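PDB 6PTM: uncharacterized protein from Bacteroides ovatus CL02T12C04, which probably hydrolyses carrageenan oligosaccharides as an exo-acting carrageenase of glycoside hydrolase family 42. Local coordinates for residues A614-I628 and T640-G654. Sequence-based numbering, arbitrary orientation.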
loop_
_atom_site.group_PDB
_atom_site.type_symbol
_atom_site.label_atom_id
_atom_site.label_comp_id
_atom_site.label_asym_id
_atom_site.label_seq_id
_atom_site.Cartn_x
_atom_site.Cartn_y
_atom_site.Cartn_z
ATOM N N ALA A 614 22.022 -6.368 -11.456
ATOM C CA ALA A 614 21.628 -6.055 -12.837
ATOM C C ALA A 614 20.372 -5.196 -12.881
ATOM O O ALA A 614 19.531 -5.345 -11.980
ATOM C CB ALA A 614 21.422 -7.338 -13.619
ATOM N N ILE A 615 20.292 -4.373 -13.933
ATOM C CA ILE A 615 19.054 -3.686 -14.377
ATOM C C ILE A 615 18.518 -4.437 -15.602
ATOM O O ILE A 615 19.288 -4.722 -16.559
ATOM C CB ILE A 615 19.359 -2.197 -14.630
ATOM C CG1 ILE A 615 19.762 -1.493 -13.326
ATOM C CG2 ILE A 615 18.208 -1.503 -15.355
ATOM C CD1 ILE A 615 20.287 -0.061 -13.525
ATOM N N VAL A 616 17.216 -4.692 -15.618
ATOM C CA VAL A 616 16.559 -5.283 -16.806
ATOM C C VAL A 616 15.750 -4.168 -17.456
ATOM O O VAL A 616 15.128 -3.398 -16.730
ATOM C CB VAL A 616 15.750 -6.548 -16.470
ATOM C CG1 VAL A 616 16.614 -7.561 -15.751
ATOM C CG2 VAL A 616 14.498 -6.267 -15.671
ATOM N N VAL A 617 15.839 -4.051 -18.779
ATOM C CA VAL A 617 15.104 -3.026 -19.563
ATOM C C VAL A 617 14.244 -3.765 -20.582
ATOM O O VAL A 617 14.796 -4.405 -21.510
ATOM C CB VAL A 617 16.027 -1.986 -20.221
ATOM C CG1 VAL A 617 15.182 -0.931 -20.932
ATOM C CG2 VAL A 617 16.976 -1.346 -19.225
ATOM N N TYR A 618 12.935 -3.723 -20.363
ATOM C CA TYR A 618 11.935 -4.542 -21.083
ATOM C C TYR A 618 10.855 -3.629 -21.627
ATOM O O TYR A 618 10.270 -2.870 -20.810
ATOM C CB TYR A 618 11.310 -5.590 -20.160
ATOM C CG TYR A 618 10.266 -6.474 -20.780
ATOM C CD1 TYR A 618 10.588 -7.431 -21.729
ATOM C CD2 TYR A 618 8.945 -6.368 -20.392
ATOM C CE1 TYR A 618 9.614 -8.254 -22.277
ATOM C CE2 TYR A 618 7.959 -7.176 -20.925
ATOM C CZ TYR A 618 8.307 -8.152 -21.838
ATOM O OH TYR A 618 7.317 -8.935 -22.324
ATOM N N LYS A 619 10.618 -3.732 -22.946
ATOM C CA LYS A 619 9.528 -3.040 -23.675
ATOM C C LYS A 619 9.407 -1.584 -23.196
ATOM O O LYS A 619 8.286 -1.106 -22.914
ATOM C CB LYS A 619 8.240 -3.846 -23.502
ATOM C CG LYS A 619 8.194 -5.169 -24.266
ATOM C CD LYS A 619 6.754 -5.586 -24.579
ATOM C CE LYS A 619 6.590 -6.221 -25.940
ATOM N NZ LYS A 619 7.271 -7.522 -25.927
ATOM N N THR A 620 10.538 -0.885 -23.187
ATOM C CA THR A 620 10.652 0.539 -22.803
ATOM C C THR A 620 11.218 1.309 -23.997
ATOM O O THR A 620 12.334 1.830 -23.928
ATOM C CB THR A 620 11.443 0.628 -21.489
ATOM O OG1 THR A 620 10.824 -0.241 -20.522
ATOM C CG2 THR A 620 11.503 2.036 -20.942
ATOM N N PRO A 621 10.464 1.423 -25.116
ATOM C CA PRO A 621 10.990 2.012 -26.349
ATOM C C PRO A 621 11.198 3.524 -26.206
ATOM O O PRO A 621 12.111 4.009 -26.822
ATOM C CB PRO A 621 9.911 1.719 -27.400
ATOM C CG PRO A 621 8.632 1.645 -26.607
ATOM C CD PRO A 621 9.045 1.068 -25.264
ATOM N N TYR A 622 10.361 4.200 -25.413
ATOM C CA TYR A 622 10.517 5.633 -25.048
ATOM C C TYR A 622 11.381 5.794 -23.791
ATOM O O TYR A 622 11.126 5.145 -22.745
ATOM C CB TYR A 622 9.173 6.288 -24.746
ATOM C CG TYR A 622 8.146 6.265 -25.843
ATOM C CD1 TYR A 622 7.959 7.378 -26.634
ATOM C CD2 TYR A 622 7.238 5.213 -25.973
ATOM C CE1 TYR A 622 6.960 7.424 -27.587
ATOM C CE2 TYR A 622 6.231 5.233 -26.925
ATOM C CZ TYR A 622 6.117 6.334 -27.760
ATOM O OH TYR A 622 5.112 6.442 -28.670
ATOM N N ALA A 623 12.420 6.629 -23.868
ATOM C CA ALA A 623 13.226 6.987 -22.689
ATOM C C ALA A 623 13.626 8.445 -22.803
ATOM O O ALA A 623 13.830 8.924 -23.927
ATOM C CB ALA A 623 14.429 6.099 -22.556
ATOM N N PHE A 624 13.747 9.120 -21.665
ATOM C CA PHE A 624 14.417 10.444 -21.585
ATOM C C PHE A 624 15.869 10.211 -22.008
ATOM O O PHE A 624 16.465 9.159 -21.620
ATOM C CB PHE A 624 14.290 11.046 -20.183
ATOM C CG PHE A 624 12.872 11.352 -19.757
ATOM C CD1 PHE A 624 12.190 12.413 -20.310
ATOM C CD2 PHE A 624 12.205 10.552 -18.840
ATOM C CE1 PHE A 624 10.873 12.677 -19.953
ATOM C CE2 PHE A 624 10.895 10.829 -18.463
ATOM C CZ PHE A 624 10.228 11.894 -19.020
ATOM N N LYS A 625 16.463 11.166 -22.721
ATOM C CA LYS A 625 17.936 11.113 -22.920
ATOM C C LYS A 625 18.611 10.926 -21.544
ATOM O O LYS A 625 19.552 10.131 -21.431
ATOM C CB LYS A 625 18.450 12.329 -23.708
ATOM C CG LYS A 625 19.875 12.177 -24.262
ATOM C CD LYS A 625 20.368 13.310 -25.183
ATOM N N SER A 626 18.156 11.595 -20.498
ATOM C CA SER A 626 18.781 11.483 -19.155
ATOM C C SER A 626 18.610 10.075 -18.562
ATOM O O SER A 626 19.458 9.641 -17.751
ATOM C CB SER A 626 18.256 12.575 -18.250
ATOM O OG SER A 626 16.851 12.511 -18.114
ATOM N N ASP A 627 17.608 9.314 -18.976
ATOM C CA ASP A 627 17.480 7.892 -18.553
ATOM C C ASP A 627 18.698 7.137 -19.092
ATOM O O ASP A 627 19.368 6.434 -18.329
ATOM C CB ASP A 627 16.207 7.202 -19.071
ATOM C CG ASP A 627 14.908 7.592 -18.384
ATOM O OD1 ASP A 627 14.918 7.743 -17.151
ATOM O OD2 ASP A 627 13.878 7.650 -19.078
ATOM N N ILE A 628 18.916 7.240 -20.396
ATOM C CA ILE A 628 19.989 6.503 -21.118
ATOM C C ILE A 628 21.354 6.911 -20.554
ATOM O O ILE A 628 22.165 6.005 -20.291
ATOM C CB ILE A 628 19.844 6.732 -22.629
ATOM C CG1 ILE A 628 18.558 6.061 -23.120
ATOM C CG2 ILE A 628 21.088 6.233 -23.345
ATOM C CD1 ILE A 628 18.156 6.385 -24.529
ATOM N N THR A 640 25.752 -4.377 -14.823
ATOM C CA THR A 640 25.175 -5.259 -15.854
ATOM C C THR A 640 23.809 -4.726 -16.250
ATOM O O THR A 640 22.965 -4.513 -15.361
ATOM C CB THR A 640 25.065 -6.699 -15.350
ATOM O OG1 THR A 640 26.384 -7.150 -15.041
ATOM C CG2 THR A 640 24.392 -7.607 -16.348
ATOM N N VAL A 641 23.596 -4.550 -17.540
ATOM C CA VAL A 641 22.285 -4.158 -18.103
ATOM C C VAL A 641 21.857 -5.221 -19.105
ATOM O O VAL A 641 22.657 -5.566 -20.005
ATOM C CB VAL A 641 22.327 -2.771 -18.747
ATOM C CG1 VAL A 641 21.008 -2.459 -19.402
ATOM C CG2 VAL A 641 22.724 -1.686 -17.758
ATOM N N ILE A 642 20.627 -5.707 -18.928
ATOM C CA ILE A 642 19.988 -6.730 -19.795
ATOM C C ILE A 642 18.825 -6.040 -20.474
ATOM O O ILE A 642 17.914 -5.591 -19.770
ATOM C CB ILE A 642 19.562 -7.984 -19.009
ATOM C CG1 ILE A 642 20.748 -8.642 -18.300
ATOM C CG2 ILE A 642 18.856 -8.966 -19.932
ATOM C CD1 ILE A 642 20.350 -9.493 -17.136
ATOM N N ILE A 643 18.886 -5.933 -21.792
ATOM C CA ILE A 643 17.945 -5.087 -22.572
ATOM C C ILE A 643 17.423 -5.905 -23.739
ATOM O O ILE A 643 18.205 -6.754 -24.264
ATOM C CB ILE A 643 18.590 -3.758 -23.016
ATOM C CG1 ILE A 643 17.565 -2.797 -23.624
ATOM C CG2 ILE A 643 19.766 -3.966 -23.956
ATOM C CD1 ILE A 643 18.023 -1.363 -23.609
ATOM N N ASP A 644 16.149 -5.688 -24.075
ATOM C CA ASP A 644 15.497 -6.380 -25.212
ATOM C C ASP A 644 15.803 -5.585 -26.485
ATOM O O ASP A 644 16.602 -4.653 -26.413
ATOM C CB ASP A 644 14.021 -6.670 -24.958
ATOM C CG ASP A 644 13.118 -5.462 -24.839
ATOM O OD1 ASP A 644 13.593 -4.370 -25.111
ATOM O OD2 ASP A 644 11.939 -5.633 -24.453
ATOM N N ASN A 645 15.231 -5.983 -27.614
ATOM C CA ASN A 645 15.505 -5.345 -28.932
ATOM C C ASN A 645 14.622 -4.102 -29.094
ATOM O O ASN A 645 14.956 -3.262 -29.909
ATOM C CB ASN A 645 15.326 -6.344 -30.078
ATOM C CG ASN A 645 16.412 -7.397 -30.074
ATOM O OD1 ASN A 645 16.117 -8.586 -29.987
ATOM N ND2 ASN A 645 17.658 -6.967 -30.092
ATOM N N GLU A 646 13.579 -3.956 -28.288
ATOM C CA GLU A 646 12.546 -2.920 -28.499
ATOM C C GLU A 646 12.833 -1.672 -27.650
ATOM O O GLU A 646 12.239 -0.645 -27.950
ATOM C CB GLU A 646 11.158 -3.446 -28.132
ATOM C CG GLU A 646 10.820 -4.825 -28.674
ATOM C CD GLU A 646 9.430 -5.249 -28.231
ATOM O OE1 GLU A 646 8.523 -4.424 -28.338
ATOM O OE2 GLU A 646 9.263 -6.366 -27.722
ATOM N N SER A 647 13.725 -1.708 -26.658
ATOM C CA SER A 647 13.809 -0.621 -25.650
ATOM C C SER A 647 14.762 0.518 -26.059
ATOM O O SER A 647 15.687 0.313 -26.861
ATOM C CB SER A 647 14.126 -1.207 -24.324
ATOM O OG SER A 647 13.021 -1.981 -23.901
ATOM N N PHE A 648 14.550 1.715 -25.510
ATOM C CA PHE A 648 15.485 2.858 -25.648
ATOM C C PHE A 648 15.717 3.200 -27.123
ATOM O O PHE A 648 16.837 3.484 -27.454
ATOM C CB PHE A 648 16.805 2.509 -24.953
ATOM C CG PHE A 648 16.757 2.503 -23.443
ATOM C CD1 PHE A 648 15.570 2.682 -22.741
ATOM C CD2 PHE A 648 17.924 2.329 -22.716
ATOM C CE1 PHE A 648 15.566 2.706 -21.352
ATOM C CE2 PHE A 648 17.913 2.360 -21.330
ATOM C CZ PHE A 648 16.741 2.572 -20.647
ATOM N N LYS A 649 14.667 3.258 -27.942
ATOM C CA LYS A 649 14.728 3.599 -29.397
ATOM C C LYS A 649 14.441 5.080 -29.626
ATOM O O LYS A 649 15.037 5.637 -30.535
ATOM C CB LYS A 649 13.660 2.852 -30.193
ATOM C CG LYS A 649 13.776 1.342 -30.143
ATOM C CD LYS A 649 15.164 0.866 -30.478
ATOM C CE LYS A 649 15.158 -0.556 -30.991
ATOM N NZ LYS A 649 16.508 -1.152 -30.897
ATOM N N THR A 650 13.524 5.683 -28.859
ATOM C CA THR A 650 13.206 7.128 -29.001
ATOM C C THR A 650 13.228 7.877 -27.666
ATOM O O THR A 650 13.274 7.243 -26.570
ATOM C CB THR A 650 11.831 7.343 -29.635
ATOM O OG1 THR A 650 10.831 7.026 -28.664
ATOM C CG2 THR A 650 11.616 6.513 -30.883
ATOM N N ASP A 651 13.127 9.202 -27.768
ATOM C CA ASP A 651 12.899 10.070 -26.592
ATOM C C ASP A 651 11.400 10.082 -26.292
ATOM O O ASP A 651 10.638 9.326 -26.959
ATOM C CB ASP A 651 13.479 11.468 -26.812
ATOM C CG ASP A 651 12.872 12.239 -27.958
ATOM O OD1 ASP A 651 11.771 11.921 -28.387
ATOM O OD2 ASP A 651 13.517 13.162 -28.402
ATOM N N GLU A 652 11.001 10.952 -25.375
ATOM C CA GLU A 652 9.618 11.044 -24.854
ATOM C C GLU A 652 8.704 11.638 -25.920
ATOM O O GLU A 652 7.461 11.620 -25.708
ATOM C CB GLU A 652 9.578 11.823 -23.537
ATOM C CG GLU A 652 9.961 13.291 -23.671
ATOM C CD GLU A 652 11.421 13.670 -23.472
ATOM O OE1 GLU A 652 12.329 12.896 -23.891
ATOM O OE2 GLU A 652 11.650 14.795 -22.972
ATOM N N TYR A 653 9.272 12.141 -27.020
ATOM C CA TYR A 653 8.487 12.716 -28.135
ATOM C C TYR A 653 8.516 11.780 -29.342
ATOM O O TYR A 653 8.009 12.210 -30.358
ATOM C CB TYR A 653 8.965 14.139 -28.450
ATOM C CG TYR A 653 8.853 15.066 -27.274
ATOM C CD1 TYR A 653 7.613 15.354 -26.726
ATOM C CD2 TYR A 653 9.978 15.612 -26.682
ATOM C CE1 TYR A 653 7.495 16.216 -25.651
ATOM C CE2 TYR A 653 9.877 16.466 -25.602
ATOM C CZ TYR A 653 8.631 16.749 -25.075
ATOM O OH TYR A 653 8.537 17.580 -23.993
ATOM N N GLY A 654 8.987 10.541 -29.188
ATOM C CA GLY A 654 9.067 9.546 -30.272
ATOM C C GLY A 654 10.152 9.857 -31.297
ATOM O O GLY A 654 10.099 9.275 -32.407
HETATM O O HOH W 1 14.943 13.473 -23.601
#
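Strands 614-617 and 640-643 run parallel, their axes 4.7 Å apart and 18° askew, and are joined by a ladder from Ile-615 N to Thr-640 O through to Asp-644 N on Val-617 O. With helix 625-636 between them they form a beta-alpha-beta unit, adjacent strands of a five-stranded parallel sheet in which strands 564-567 and 667-670 continue on either side. Beyond the strands the two chains stay together as loops, and Asp-644 and Ser-647 tie them. Asp-644 OD2 takes the backbone N of Lys-619 at 2.8 Å on its syn side, while OD1 accepts Ser-647 OG and, from the opposite face of the carboxylate plane, Glu-646 N in an Asx turn. Ser-647 OG in turn receives Thr-620 N in a nearly straight bond (2.8 Å), and the carbonyl of the same residue, Thr-620 O, accepts Phe-648 N. Replacing Asp-644 by an alanine would probably leave Lys-619 N and the Ser-647 hydroxyl without their carboxylate acceptors and undo the Asx turn to Glu-646 N. Farther out, Lys-619 bends at its third and fourth torsions to bring NZ onto the syn lone pair of Glu-646 OE2 (2.9 Å), a salt bridge. Phe-648 is clamped on both faces: Val-617 CG1, anti to the backbone N (chi1 -177°), lies over one, 4.0 Å from the ring centroid, and Ile-628 CG1 from the helix lies over the other at 4.1 Å, both CH-pi contacts. The methyl of Ala-623 meets the same ring obliquely at CD1. Next, Pro-621 O is gripped by Lys-649 N and Thr-650 N, and Ala-623 N bonds to Thr-650 O. At the far end the Tyr-622 ring presents its edge to a backbone carbonyl, CD1 lying 3.3 Å from Asp-651 O.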